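Local atomic coordinates of metallo-beta-lactamase (Serratia marcescens, PDB entry 5B1U), a protein that hydrolyses beta-lactam antibiotics, probably including carbapenems such as imipenem, by means of zinc ions bound in its active site. Residues A[104-109]-A[117-122]; A[111-116]-A[148-153]; A[177-182]-A[250-255]. All blocks are in the same frame, centred on the assembly; numbering follows the deposited sequence.

Contact 1: residues A[104-109]-A[117-122]; sequences TGVSPK and LSNFPG. With NA (sodium ion), chain L.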
loop_
_atom_site.group_PDB
_atom_site.type_symbol
_atom_site.label_atom_id
_atom_site.label_comp_id
_atom_site.label_asym_id
_atom_site.label_seq_id
_atom_site.Cartn_x
_atom_site.Cartn_y
_atom_site.Cartn_z
ATOM N N THR A 104 12.388 -2.672 -13.139
ATOM C CA THR A 104 13.795 -2.276 -13.169
ATOM C C THR A 104 14.347 -1.916 -11.779
ATOM O O THR A 104 15.575 -1.840 -11.582
ATOM C CB THR A 104 14.026 -1.083 -14.091
ATOM O OG1 THR A 104 13.327 0.072 -13.620
ATOM C CG2 THR A 104 13.623 -1.387 -15.485
ATOM N N GLY A 105 13.456 -1.469 -10.901
ATOM C CA GLY A 105 13.808 -0.923 -9.603
ATOM C C GLY A 105 14.337 0.478 -9.660
ATOM O O GLY A 105 14.896 0.942 -8.702
ATOM N N VAL A 106 14.113 1.195 -10.757
ATOM C CA VAL A 106 14.618 2.553 -10.918
ATOM C C VAL A 106 13.427 3.480 -11.242
ATOM O O VAL A 106 12.780 3.336 -12.285
ATOM C CB VAL A 106 15.630 2.645 -12.061
ATOM C CG1 VAL A 106 16.163 4.056 -12.180
ATOM C CG2 VAL A 106 16.776 1.663 -11.841
ATOM N N SER A 107 13.192 4.485 -10.396
ATOM C CA SER A 107 12.106 5.421 -10.644
ATOM C C SER A 107 12.528 6.407 -11.731
ATOM O O SER A 107 13.673 6.828 -11.776
ATOM C CB SER A 107 11.767 6.192 -9.367
ATOM O OG SER A 107 11.084 5.362 -8.422
ATOM N N PRO A 108 11.569 6.886 -12.503
ATOM C CA PRO A 108 11.880 7.739 -13.632
ATOM C C PRO A 108 11.873 9.207 -13.289
ATOM O O PRO A 108 11.377 9.600 -12.212
ATOM C CB PRO A 108 10.736 7.421 -14.588
ATOM C CG PRO A 108 9.561 7.242 -13.696
ATOM C CD PRO A 108 10.140 6.507 -12.504
ATOM N N LYS A 109 12.311 10.004 -14.248
ATOM C CA LYS A 109 12.450 11.432 -14.044
ATOM C C LYS A 109 11.163 12.189 -13.751
ATOM O O LYS A 109 11.219 13.282 -13.141
ATOM C CB LYS A 109 13.210 12.040 -15.208
ATOM C CG LYS A 109 12.496 12.001 -16.537
ATOM C CD LYS A 109 13.457 12.514 -17.611
ATOM C CE LYS A 109 12.974 12.186 -18.995
ATOM N NZ LYS A 109 11.721 12.906 -19.247
ATOM N N LEU A 117 16.076 9.266 -4.845
ATOM C CA LEU A 117 15.547 7.956 -4.519
ATOM C C LEU A 117 16.630 6.912 -4.603
ATOM O O LEU A 117 17.558 7.051 -5.403
ATOM C CB LEU A 117 14.436 7.542 -5.467
ATOM C CG LEU A 117 13.197 8.419 -5.359
ATOM C CD1 LEU A 117 12.347 8.322 -6.625
ATOM C CD2 LEU A 117 12.394 8.013 -4.141
ATOM N N SER A 118 16.509 5.861 -3.813
ATOM C CA SER A 118 17.403 4.723 -3.933
ATOM C C SER A 118 16.737 3.647 -4.773
ATOM O O SER A 118 15.539 3.358 -4.592
ATOM C CB SER A 118 17.714 4.161 -2.551
ATOM O OG SER A 118 18.397 5.121 -1.776
ATOM N N ASN A 119 17.514 3.001 -5.634
ATOM C CA ASN A 119 17.009 1.932 -6.429
ATOM C C ASN A 119 16.710 0.731 -5.550
ATOM O O ASN A 119 17.225 0.618 -4.440
ATOM C CB ASN A 119 18.008 1.519 -7.510
ATOM C CG ASN A 119 18.299 2.618 -8.527
ATOM O OD1 ASN A 119 17.598 3.608 -8.643
ATOM N ND2 ASN A 119 19.407 2.456 -9.203
ATOM N N PHE A 120 15.974 -0.223 -6.102
ATOM C CA PHE A 120 15.594 -1.433 -5.383
ATOM C C PHE A 120 15.538 -2.595 -6.404
ATOM O O PHE A 120 15.692 -2.385 -7.591
ATOM C CB PHE A 120 14.270 -1.231 -4.625
ATOM C CG PHE A 120 13.108 -0.888 -5.520
ATOM C CD1 PHE A 120 12.813 0.436 -5.795
ATOM C CD2 PHE A 120 12.281 -1.870 -6.040
ATOM C CE1 PHE A 120 11.710 0.774 -6.546
ATOM C CE2 PHE A 120 11.196 -1.544 -6.834
ATOM C CZ PHE A 120 10.931 -0.216 -7.104
ATOM N N PRO A 121 15.403 -3.822 -5.920
ATOM C CA PRO A 121 15.536 -4.937 -6.860
ATOM C C PRO A 121 14.356 -5.023 -7.808
ATOM O O PRO A 121 13.192 -4.940 -7.382
ATOM C CB PRO A 121 15.603 -6.150 -5.942
ATOM C CG PRO A 121 16.113 -5.623 -4.640
ATOM C CD PRO A 121 15.551 -4.257 -4.512
ATOM N N GLY A 122 14.650 -5.136 -9.092
ATOM C CA GLY A 122 13.612 -5.353 -10.079
ATOM C C GLY A 122 12.896 -6.672 -9.899
ATOM O O GLY A 122 13.510 -7.697 -9.546
HETATM NA NA NA L . 8.463 5.586 -9.069
HETATM O O HOH W 1 17.450 -1.668 -9.543
HETATM O O HOH W 2 15.162 4.838 -8.126
HETATM O O HOH W 3 7.423 7.284 -10.035
#
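The ring of Phe120 lies flat against the backbone of Gly105, whose CA sits almost on the ring normal, 3.8 Å from the ring centroid, in a CH-pi contact over the face. Phe120 holds CG between its own backbone N and carbonyl carbon (chi1 60°), which folds the ring back over the opposing chain. Gly105 is the first residue beyond helix 99-104 to leave helical angles, and it does so with positive phi.

The backbones grip each other at the same place. Phe120 N donates to Gly105 O at 3.0 Å, bonding to a lone pair in the carbonyl plane with an N-H...O angle of 156°. In return Gly105 CA turns its hydrogen to Phe120 O, 3.1 Å away. A water gives one hydrogen bond to Thr104 O and another to Phe120 O, bridging the two carbonyl oxygens, and Gly122 CA then packs on Thr104. Thr104 OG1 accepts from Val106 N in an ST turn and also bonds back to Asp100 O in the helix.

Further along, Val106 and Asn119 run side by side, with Val106 CG2 against Asn119 CG at 3.8 Å. A second water accepts from Ser107 N and donates to Asn119 OD1, 2.8 Å away, so the water links the amide oxygen to the facing backbone. Beyond it, one methyl of Leu117 rests on Ser107, CD1 to CB 3.5 Å. Ser107 OG coordinates a sodium ion at 2.7 Å, and its side chain also lies against His74 of the first zinc site.

The two segments run nearly opposite ways, 160° apart end to end, yet neither is a strand. They form the base of an irregular loop between helix 99-104 and strand 126-129 that, through Leu117, borders the ligand pocket of this metallo-beta-lactamase fold.

Contact 2: residues A[111-116]-A[148-153]; sequences DPQFGS and PGHTEG. With ZN (zinc ion), chain B; NA (sodium ion), chain E; HIW ((2R,4S)-2-[(1S,2R)-1-carboxy-2-hydroxypropyl]-4-[(2-{[(Z)-iminomethyl]amino}ethyl)sulfanyl]-3,4-dihydro-2H-pyrrole-5-ca rboxylic acid), chain V.
With CG swung anti to the backbone N (chi1 -179°), His150 brings its imidazole round towards 111-116, where Gln113, extended beyond CG, delivers its amide. Gln113 NE2 stands 3.7 Å from His150 CE1 and meets the ring obliquely. No direct hydrogen bond spans the two segments; one water does the joining. It donates to Asp111 OD1 and to His150 O, each at 2.7 Å, accepts from Gln113 NE2, and sits over the centre of one face of the His150 ring.

Asp111 OD1 is gripped twice, since it also takes the backbone N of Gln113 at 2.9 Å on its anti side. This is an Asx turn, set within a type I beta turn from Asp111 to Phe114. Asp111 OD2 instead bonds to NE2 of His74, a second-shell carboxylate behind a metal ligand, and packs against Thr151 CG2.

This is the wall of the zinc site of the metallo-beta-lactamase fold: His150 NE2 binds zinc at 2.1 Å, alongside His72 and His74, while its ND1 is held by Thr177 O, which would fix the rotation of the ring. A water 1.9 Å from the zinc is hydrogen-bonded to O62 of the bound ring-opened carbapenem.

Gln113 NE2 reaches the same O62 from the other segment, donating at 2.9 Å in a nearly straight bond (169°). Its two bonds, to the ligand and to the bridging water, hold the amide in place. Pro112 lies near His150 O and also touches Val192 of helix 190-204.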
loop_
_atom_site.group_PDB
_atom_site.type_symbol
_atom_site.label_atom_id
_atom_site.label_comp_id
_atom_site.label_asym_id
_atom_site.label_seq_id
_atom_site.Cartn_x
_atom_site.Cartn_y
_atom_site.Cartn_z
ATOM N N ASP A 111 9.129 11.344 -11.505
ATOM C CA ASP A 111 8.881 11.225 -10.061
ATOM C C ASP A 111 9.441 12.467 -9.350
ATOM O O ASP A 111 10.570 12.855 -9.578
ATOM C CB ASP A 111 9.522 9.937 -9.539
ATOM C CG ASP A 111 9.129 9.597 -8.109
ATOM O OD1 ASP A 111 9.246 10.455 -7.214
ATOM O OD2 ASP A 111 8.797 8.403 -7.875
ATOM N N PRO A 112 8.620 13.152 -8.543
ATOM C CA PRO A 112 9.107 14.339 -7.828
ATOM C C PRO A 112 10.361 14.113 -7.030
ATOM O O PRO A 112 11.127 15.035 -6.812
ATOM C CB PRO A 112 7.939 14.680 -6.901
ATOM C CG PRO A 112 6.724 14.238 -7.665
ATOM C CD PRO A 112 7.179 12.950 -8.314
ATOM N N GLN A 113 10.583 12.889 -6.568
ATOM C CA GLN A 113 11.798 12.591 -5.798
ATOM C C GLN A 113 12.966 12.142 -6.647
ATOM O O GLN A 113 14.014 11.839 -6.098
ATOM C CB GLN A 113 11.473 11.560 -4.718
ATOM C CG GLN A 113 10.448 12.035 -3.701
ATOM C CD GLN A 113 10.275 11.048 -2.573
ATOM O OE1 GLN A 113 11.110 10.981 -1.665
ATOM N NE2 GLN A 113 9.235 10.243 -2.642
ATOM N N PHE A 114 12.799 12.107 -7.968
ATOM C CA PHE A 114 13.919 11.730 -8.835
ATOM C C PHE A 114 15.152 12.591 -8.563
ATOM O O PHE A 114 15.080 13.816 -8.491
ATOM C CB PHE A 114 13.511 11.851 -10.301
ATOM C CG PHE A 114 14.561 11.409 -11.257
ATOM C CD1 PHE A 114 14.717 10.076 -11.544
ATOM C CD2 PHE A 114 15.367 12.328 -11.897
ATOM C CE1 PHE A 114 15.659 9.649 -12.470
ATOM C CE2 PHE A 114 16.319 11.902 -12.810
ATOM C CZ PHE A 114 16.464 10.565 -13.090
ATOM N N GLY A 115 16.279 11.904 -8.406
ATOM C CA GLY A 115 17.515 12.518 -7.917
ATOM C C GLY A 115 17.837 12.201 -6.469
ATOM O O GLY A 115 19.012 12.265 -6.040
ATOM N N SER A 116 16.837 11.766 -5.727
ATOM C CA SER A 116 16.987 11.500 -4.312
ATOM C C SER A 116 16.521 10.084 -3.899
ATOM O O SER A 116 16.653 9.711 -2.733
ATOM C CB SER A 116 16.275 12.589 -3.498
ATOM O OG SER A 116 14.862 12.411 -3.521
ATOM N N PRO A 148 -2.807 8.437 -8.268
ATOM C CA PRO A 148 -1.531 9.043 -8.651
ATOM C C PRO A 148 -1.178 10.311 -7.880
ATOM O O PRO A 148 -2.020 10.911 -7.185
ATOM C CB PRO A 148 -1.744 9.380 -10.125
ATOM C CG PRO A 148 -3.186 9.640 -10.207
ATOM C CD PRO A 148 -3.796 8.596 -9.330
ATOM N N GLY A 149 0.089 10.671 -7.947
ATOM C CA GLY A 149 0.537 11.931 -7.408
ATOM C C GLY A 149 1.872 11.821 -6.749
ATOM O O GLY A 149 2.846 12.454 -7.146
ATOM N N HIS A 150 1.945 10.926 -5.777
ATOM C CA HIS A 150 3.218 10.537 -5.182
ATOM C C HIS A 150 4.042 9.753 -6.222
ATOM O O HIS A 150 5.270 9.872 -6.261
ATOM C CB HIS A 150 2.948 9.779 -3.872
ATOM C CG HIS A 150 4.171 9.340 -3.142
ATOM N ND1 HIS A 150 4.829 10.138 -2.224
ATOM C CD2 HIS A 150 4.717 8.106 -3.023
ATOM C CE1 HIS A 150 5.800 9.437 -1.662
ATOM N NE2 HIS A 150 5.801 8.230 -2.199
ATOM N N THR A 151 3.358 8.923 -7.008
ATOM C CA THR A 151 3.904 8.330 -8.223
ATOM C C THR A 151 2.773 8.321 -9.260
ATOM O O THR A 151 1.568 8.349 -8.908
ATOM C CB THR A 151 4.389 6.870 -8.036
ATOM O OG1 THR A 151 3.268 6.020 -7.767
ATOM C CG2 THR A 151 5.458 6.706 -6.955
ATOM N N GLU A 152 3.140 8.171 -10.535
ATOM C CA GLU A 152 2.133 8.187 -11.569
ATOM C C GLU A 152 1.243 6.953 -11.540
ATOM O O GLU A 152 0.052 7.034 -11.854
ATOM C CB GLU A 152 2.774 8.310 -12.944
ATOM C CG GLU A 152 1.801 8.685 -14.026
ATOM C CD GLU A 152 2.493 9.022 -15.339
ATOM O OE1 GLU A 152 3.750 9.125 -15.367
ATOM O OE2 GLU A 152 1.743 9.304 -16.303
ATOM N N GLY A 153 1.800 5.813 -11.151
ATOM C CA GLY A 153 1.048 4.563 -11.173
ATOM C C GLY A 153 0.522 4.116 -9.826
ATOM O O GLY A 153 0.190 2.941 -9.676
HETATM ZN ZN ZN B . 6.888 6.483 -1.907
HETATM NA NA NA E . 0.656 0.396 -8.382
HETATM O O31 HIW V . 4.529 8.916 1.823
HETATM C C31 HIW V . 5.473 8.142 1.585
HETATM O O32 HIW V . 5.222 6.946 1.097
HETATM C C3 HIW V . 6.814 8.534 1.996
HETATM N N4 HIW V . 7.787 7.729 1.992
HETATM C C2 HIW V . 7.161 9.939 2.376
HETATM C C1 HIW V . 8.688 9.842 2.416
HETATM C C5 HIW V . 9.033 8.332 2.481
HETATM C C6 HIW V . 10.215 7.837 1.649
HETATM C C7 HIW V . 11.499 8.265 2.315
HETATM O O71 HIW V . 12.560 8.063 1.758
HETATM O O72 HIW V . 11.516 8.678 3.558
HETATM C C61 HIW V . 10.236 8.340 0.209
HETATM O O62 HIW V . 8.928 8.443 -0.365
HETATM C C62 HIW V . 11.053 7.393 -0.674
HETATM S S21 HIW V . 6.292 10.460 3.875
HETATM C C22 HIW V . 6.621 9.200 5.101
HETATM C C23 HIW V . 5.607 9.142 6.248
HETATM N N24 HIW V . 4.224 9.372 5.857
HETATM C C25 HIW V . 3.642 10.562 5.993
HETATM N N26 HIW V . 2.438 10.675 5.668
HETATM O O HOH W 4 7.599 10.681 -5.060
HETATM O O HOH W 5 7.678 5.976 -0.304
HETATM O O HOH W 6 3.411 0.435 -8.166
#

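Contact 3: residues A[177-182]-A[250-255]; sequences TAVSAD and RKRLET. With NA (sodium ion), chain M; HIW ((2R,4S)-2-[(1S,2R)-1-carboxy-2-hydroxypropyl]-4-[(2-{[(Z)-iminomethyl]amino}ethyl)sulfanyl]-3,4-dihydro-2H-pyrrole-5-ca rboxylic acid), chain V; SO4 (sulfate ion), chain S.
Residues 177-182 form an extended, irregular loop that passes one side of helix 241-260, of which 250-255 is a part. The backbones come nearest at Ala178 and Leu253, with CA atoms 5.6 Å apart. Ala178 turns its CB to the helix and meets Leu253 CD1 at 4.0 Å, a small apolar seat.

Most of the contact, however, belongs to Arg252. Its chain leaves the helix with CG anti to the backbone N (chi1 -178°) and stays extended as far as NE, long enough to carry the guanidinium across the loop. NE makes a weak hydrogen bond to Ala178 O, 3.3 Å long and bent to 144°. Thr177 CB lies over one face of the guanidinium, while Thr177 CG2 touches NH1 at 3.7 Å. Val179 CB approaches NH2 obliquely at 3.8 Å. NH1 donates to O2 of a sulfate at 2.8 Å, near the guanidinium plane; the anion probably came from the crystallisation liquor.

Thr177 faces the pocket as well. Its OG1 sits between the backbone N and the carbonyl carbon (chi1 55°), where it donates to carboxylate atom O31 of the ring-opened carbapenem at 2.7 Å; Ser175 OG bonds to both the ligand and Thr177 OG1. The thioether S21 of that ligand passes 3.6 Å from Arg252 NH1, so Arg252 probably forms part of the rim of the ligand pocket. Val179 O binds a sodium ion also held by two waters, one of them bridging Asp111, Gln113 and His150.

The loop itself leads from strand 166-173 to helix 190-204. Ala178 and Leu253 both rest on Leu196 of that helix, and Leu253 also on Phe200, so the loop and the long C-terminal helix share an apolar floor, while salt bridges from Arg250 to Glu204 and from Glu254 to Arg197 clasp the two helices together.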
loop_
_atom_site.group_PDB
_atom_site.type_symbol
_atom_site.label_atom_id
_atom_site.label_comp_id
_atom_site.label_asym_id
_atom_site.label_seq_id
_atom_site.Cartn_x
_atom_site.Cartn_y
_atom_site.Cartn_z
ATOM N N THR A 177 1.418 11.698 -0.554
ATOM C CA THR A 177 2.286 12.763 -0.058
ATOM C C THR A 177 3.088 13.460 -1.158
ATOM O O THR A 177 3.767 12.829 -1.967
ATOM C CB THR A 177 3.271 12.223 0.974
ATOM O OG1 THR A 177 4.001 11.127 0.389
ATOM C CG2 THR A 177 2.540 11.767 2.154
ATOM N N ALA A 178 3.018 14.780 -1.137
ATOM C CA ALA A 178 3.886 15.628 -1.951
ATOM C C ALA A 178 5.256 15.827 -1.310
ATOM O O ALA A 178 5.407 16.572 -0.354
ATOM C CB ALA A 178 3.218 16.962 -2.203
ATOM N N VAL A 179 6.211 15.015 -1.737
ATOM C CA VAL A 179 7.610 15.092 -1.269
ATOM C C VAL A 179 8.494 15.120 -2.517
ATOM O O VAL A 179 8.146 14.550 -3.554
ATOM C CB VAL A 179 7.923 13.875 -0.351
ATOM C CG1 VAL A 179 7.481 12.602 -0.957
ATOM C CG2 VAL A 179 9.395 13.761 0.010
ATOM N N SER A 180 9.636 15.777 -2.442
ATOM C CA SER A 180 10.455 15.896 -3.639
ATOM C C SER A 180 11.903 16.033 -3.333
ATOM O O SER A 180 12.314 16.308 -2.202
ATOM C CB SER A 180 10.033 17.083 -4.492
ATOM O OG SER A 180 10.477 18.310 -3.906
ATOM N N ALA A 181 12.679 15.917 -4.402
ATOM C CA ALA A 181 14.055 16.371 -4.381
ATOM C C ALA A 181 14.144 17.879 -4.209
ATOM O O ALA A 181 13.216 18.615 -4.493
ATOM C CB ALA A 181 14.739 15.971 -5.648
ATOM N N ASP A 182 15.302 18.338 -3.764
ATOM C CA ASP A 182 15.502 19.766 -3.538
ATOM C C ASP A 182 15.360 20.603 -4.802
ATOM O O ASP A 182 14.989 21.782 -4.740
ATOM C CB ASP A 182 16.901 19.983 -2.966
ATOM C CG ASP A 182 16.997 19.656 -1.503
ATOM O OD1 ASP A 182 15.969 19.512 -0.809
ATOM O OD2 ASP A 182 18.147 19.447 -1.028
ATOM N N ARG A 250 -3.873 16.585 1.389
ATOM C CA ARG A 250 -4.203 17.916 0.954
ATOM C C ARG A 250 -3.450 18.998 1.710
ATOM O O ARG A 250 -2.933 19.939 1.119
ATOM C CB ARG A 250 -5.702 18.130 1.008
ATOM C CG ARG A 250 -6.128 19.422 0.353
ATOM C CD ARG A 250 -7.644 19.587 0.382
ATOM N NE ARG A 250 -8.288 18.715 -0.592
ATOM C CZ ARG A 250 -9.118 17.710 -0.304
ATOM N NH1 ARG A 250 -9.380 17.384 0.953
ATOM N NH2 ARG A 250 -9.643 17.001 -1.304
ATOM N N LYS A 251 -3.390 18.858 3.020
ATOM C CA LYS A 251 -2.686 19.857 3.831
ATOM C C LYS A 251 -1.190 19.918 3.492
ATOM O O LYS A 251 -0.574 20.980 3.451
ATOM C CB LYS A 251 -2.887 19.584 5.311
ATOM C CG LYS A 251 -2.059 20.478 6.204
ATOM C CD LYS A 251 -2.366 20.351 7.696
ATOM C CE LYS A 251 -3.779 20.783 8.051
ATOM N NZ LYS A 251 -4.139 22.115 7.513
ATOM N N ARG A 252 -0.583 18.755 3.258
ATOM C CA ARG A 252 0.837 18.702 2.925
ATOM C C ARG A 252 1.090 19.421 1.587
ATOM O O ARG A 252 2.026 20.189 1.438
ATOM C CB ARG A 252 1.306 17.248 2.870
ATOM C CG ARG A 252 2.790 17.101 2.586
ATOM C CD ARG A 252 3.227 15.662 2.841
ATOM N NE ARG A 252 4.664 15.538 2.720
ATOM C CZ ARG A 252 5.409 14.707 3.432
ATOM N NH1 ARG A 252 4.862 13.786 4.219
ATOM N NH2 ARG A 252 6.706 14.675 3.201
ATOM N N LEU A 253 0.234 19.162 0.609
ATOM C CA LEU A 253 0.361 19.805 -0.687
ATOM C C LEU A 253 0.128 21.303 -0.571
ATOM O O LEU A 253 0.874 22.070 -1.144
ATOM C CB LEU A 253 -0.574 19.180 -1.724
ATOM C CG LEU A 253 -0.517 19.890 -3.101
ATOM C CD1 LEU A 253 0.848 19.773 -3.764
ATOM C CD2 LEU A 253 -1.593 19.290 -4.004
ATOM N N GLU A 254 -0.935 21.720 0.106
ATOM C CA GLU A 254 -1.196 23.144 0.233
ATOM C C GLU A 254 -0.063 23.849 0.948
ATOM O O GLU A 254 0.348 24.967 0.567
ATOM C CB GLU A 254 -2.513 23.392 0.969
ATOM C CG GLU A 254 -3.725 23.008 0.126
ATOM C CD GLU A 254 -3.776 23.724 -1.233
ATOM O OE1 GLU A 254 -3.435 24.938 -1.330
ATOM O OE2 GLU A 254 -4.110 23.094 -2.263
ATOM N N THR A 255 0.445 23.251 2.009
ATOM C CA THR A 255 1.611 23.854 2.706
ATOM C C THR A 255 2.794 23.979 1.742
ATOM O O THR A 255 3.497 24.993 1.719
ATOM C CB THR A 255 1.993 23.031 3.958
ATOM O OG1 THR A 255 0.918 23.048 4.908
ATOM C CG2 THR A 255 3.253 23.541 4.623
HETATM NA NA NA M . 5.959 13.005 -4.160
HETATM O O31 HIW V . 4.529 8.916 1.823
HETATM C C31 HIW V . 5.473 8.142 1.585
HETATM O O32 HIW V . 5.222 6.946 1.097
HETATM C C3 HIW V . 6.814 8.534 1.996
HETATM N N4 HIW V . 7.787 7.729 1.992
HETATM C C2 HIW V . 7.161 9.939 2.376
HETATM C C1 HIW V . 8.688 9.842 2.416
HETATM C C5 HIW V . 9.033 8.332 2.481
HETATM C C6 HIW V . 10.215 7.837 1.649
HETATM C C7 HIW V . 11.499 8.265 2.315
HETATM O O71 HIW V . 12.560 8.063 1.758
HETATM O O72 HIW V . 11.516 8.678 3.558
HETATM C C61 HIW V . 10.236 8.340 0.209
HETATM O O62 HIW V . 8.928 8.443 -0.365
HETATM C C62 HIW V . 11.053 7.393 -0.674
HETATM S S21 HIW V . 6.292 10.460 3.875
HETATM C C22 HIW V . 6.621 9.200 5.101
HETATM C C23 HIW V . 5.607 9.142 6.248
HETATM N N24 HIW V . 4.224 9.372 5.857
HETATM C C25 HIW V . 3.642 10.562 5.993
HETATM N N26 HIW V . 2.438 10.675 5.668
HETATM S S SO4 S . 2.120 14.294 6.496
HETATM O O1 SO4 S . 1.699 15.635 6.143
HETATM O O2 SO4 S . 2.217 13.503 5.230
HETATM O O3 SO4 S . 3.487 14.376 7.089
HETATM O O4 SO4 S . 1.114 13.687 7.391
HETATM O O HOH W 7 3.964 14.178 -5.186
HETATM O O HOH W 4 7.599 10.681 -5.060
#

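Contacts 1 and 2 share the loop between helix 99-104 and strand 126-129, their segments alternating along the chain, and meet where Phe114 packs on residues 107-109. Contact 3 joins contact 2 through two probable hydrogen bonds, from the His150 imidazole to the carbonyl of Thr177 and from the amide of Ala181 to the carbonyl of Pro112; it does not touch contact 1. Contact 2 is wholly buried and works through water and zinc. Contact 1, partly exposed, relies on backbone pairing and an aromatic face. Contact 3, buried too though Arg252 and Val179 are partly exposed, combines an apolar seat with a long cationic side chain. Contacts 2 and 3 both hold the ligand directly, by an amide and a hydroxyl.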